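Local coordinates for putative glycosyl hydrolase (Bacteroides thetaiotaomicron VPI-5482, PDB 3K11), which probably acts as a hydrolase of the glycoside hydrolase family 88 kind, cleaving sugar-containing substrates, at the interface of chains A and B. Coordinates in Å, arbitrary orientation; residue numbers count along the deposited sequence, not the author numbering. Chains: chain A/B, Putative glycosyl hydrolase.

The interface of chains A and B. Residues chain A 194-195, 380-382; chain B 422, 425, 427, 429.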
loop_
_atom_site.group_PDB
_atom_site.type_symbol
_atom_site.label_atom_id
_atom_site.label_comp_id
_atom_site.label_asym_id
_atom_site.label_seq_id
_atom_site.Cartn_x
_atom_site.Cartn_y
_atom_site.Cartn_z
ATOM N N PRO A 194 -10.753 -24.639 -10.760
ATOM C CA PRO A 194 -10.545 -24.551 -12.228
ATOM C C PRO A 194 -9.385 -25.361 -12.764
ATOM O O PRO A 194 -9.158 -25.362 -13.981
ATOM C CB PRO A 194 -10.312 -23.057 -12.442
ATOM C CG PRO A 194 -9.645 -22.610 -11.186
ATOM C CD PRO A 194 -10.343 -23.394 -10.085
ATOM N N GLN A 195 -8.641 -26.012 -11.868
ATOM C CA GLN A 195 -7.478 -26.789 -12.199
ATOM C C GLN A 195 -7.540 -28.054 -11.334
ATOM O O GLN A 195 -8.260 -28.099 -10.324
ATOM C CB GLN A 195 -6.189 -26.051 -11.862
ATOM C CG GLN A 195 -5.972 -24.719 -12.616
ATOM C CD GLN A 195 -5.643 -24.868 -14.106
ATOM O OE1 GLN A 195 -5.319 -25.975 -14.586
ATOM N NE2 GLN A 195 -5.727 -23.737 -14.856
HETATM N N MSE A 380 -12.344 -18.493 -8.842
HETATM C CA MSE A 380 -10.898 -18.300 -8.645
HETATM C C MSE A 380 -10.225 -17.765 -9.876
HETATM O O MSE A 380 -10.431 -18.271 -10.977
HETATM C CB MSE A 380 -10.260 -19.645 -8.291
HETATM C CG MSE A 380 -8.758 -19.550 -7.928
HETATM SE SE MSE A 380 -8.018 -21.243 -7.495
HETATM C CE MSE A 380 -9.188 -21.547 -5.891
ATOM N N ALA A 381 -9.394 -16.756 -9.709
ATOM C CA ALA A 381 -8.630 -16.212 -10.814
ATOM C C ALA A 381 -7.140 -16.128 -10.414
ATOM O O ALA A 381 -6.784 -16.148 -9.200
ATOM C CB ALA A 381 -9.143 -14.788 -11.196
ATOM N N PHE A 382 -6.306 -15.942 -11.429
ATOM C CA PHE A 382 -4.915 -15.629 -11.238
ATOM C C PHE A 382 -4.522 -14.287 -11.873
ATOM O O PHE A 382 -3.403 -14.072 -12.310
ATOM C CB PHE A 382 -4.041 -16.798 -11.701
ATOM C CG PHE A 382 -4.186 -17.966 -10.809
ATOM C CD1 PHE A 382 -3.697 -17.905 -9.514
ATOM C CD2 PHE A 382 -4.890 -19.065 -11.193
ATOM C CE1 PHE A 382 -3.902 -18.936 -8.632
ATOM C CE2 PHE A 382 -5.078 -20.078 -10.328
ATOM C CZ PHE A 382 -4.571 -20.028 -9.066
ATOM N N ASN B 422 -13.029 -19.889 -17.435
ATOM C CA ASN B 422 -13.625 -20.829 -16.496
ATOM C C ASN B 422 -14.173 -20.011 -15.341
ATOM O O ASN B 422 -13.430 -19.325 -14.662
ATOM C CB ASN B 422 -12.577 -21.842 -16.029
ATOM C CG ASN B 422 -13.185 -23.002 -15.308
ATOM O OD1 ASN B 422 -14.292 -22.905 -14.772
ATOM N ND2 ASN B 422 -12.464 -24.112 -15.272
ATOM N N ALA B 425 -13.156 -16.280 -15.331
ATOM C CA ALA B 425 -11.723 -15.939 -15.173
ATOM C C ALA B 425 -10.904 -16.629 -16.270
ATOM O O ALA B 425 -11.166 -17.771 -16.613
ATOM C CB ALA B 425 -11.207 -16.415 -13.780
ATOM N N GLN B 427 -8.150 -18.870 -17.444
ATOM C CA GLN B 427 -7.337 -19.945 -16.900
ATOM C C GLN B 427 -6.483 -20.569 -17.970
ATOM O O GLN B 427 -6.925 -20.737 -19.099
ATOM C CB GLN B 427 -8.209 -20.998 -16.221
ATOM C CG GLN B 427 -8.860 -20.501 -14.924
ATOM C CD GLN B 427 -7.890 -20.417 -13.739
ATOM O OE1 GLN B 427 -6.830 -21.039 -13.760
ATOM N NE2 GLN B 427 -8.298 -19.733 -12.655
ATOM N N TYR B 429 -4.466 -23.723 -19.556
ATOM C CA TYR B 429 -4.492 -25.191 -19.601
ATOM C C TYR B 429 -3.402 -25.657 -20.567
ATOM O O TYR B 429 -3.223 -25.087 -21.610
ATOM C CB TYR B 429 -5.881 -25.710 -20.037
ATOM C CG TYR B 429 -6.935 -25.308 -19.031
ATOM C CD1 TYR B 429 -7.082 -26.010 -17.837
ATOM C CD2 TYR B 429 -7.729 -24.203 -19.234
ATOM C CE1 TYR B 429 -7.990 -25.618 -16.882
ATOM C CE2 TYR B 429 -8.643 -23.807 -18.277
ATOM C CZ TYR B 429 -8.759 -24.500 -17.096
ATOM O OH TYR B 429 -9.661 -24.091 -16.129
HETATM O O HOH W 1 -11.793 -19.983 -12.498
#
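The C-terminal hairpin of chain B, built from strands 420-422 and 425-427, and B:Tyr429 just beyond it reach two loops of chain A, 194-195 and 380-382. B:Gln427 enters between these loops. Its chain, bent at chi2 (-75°), runs past the flank of A:Pro194, with CD 3.8 Å from the ring carbon CG, and this brings the terminal amide to both loops. The carbonyl OE1 of B:Gln427 accepts a nearly straight hydrogen bond of 3.1 Å from the side-chain amide NE2 of A:Gln195. The acceptor lies almost in the donor's amide plane, but the donor is tilted from the carbonyl plane, the two amides being turned 60° apart. On the other branch, NE2 of B:Gln427 gives a weak, bent bond to the main-chain O of the selenomethionine A:Met380. The same OE1 also faces the edge of the A:Phe382 ring, whose plane stands steeply to the amide. A water 2.7 Å from A:Met380 O links that carbonyl to the main-chain O of B:Asn422. Beside it, the methyl groups of A:Ala381 and B:Ala425 meet, CB to CB, at 3.7 Å.

At the opposite end, the B:Tyr429 hydroxyl OH donates a short 2.5 Å hydrogen bond to A:Pro194 O, on a lone pair in the carbonyl plane. From its own chain, B:Asn422 ND2 donates to this OH at 2.9 Å, steadying the phenol and probably polarising it as a donor. The amide of A:Gln195 leans over the CE1 side of the tyrosine ring, 30° from parallel. Together these contacts dock the hairpin of one copy on the loops of another, and may help hold the crystallised assembly together; the structure alone does not show whether this pairing is biological.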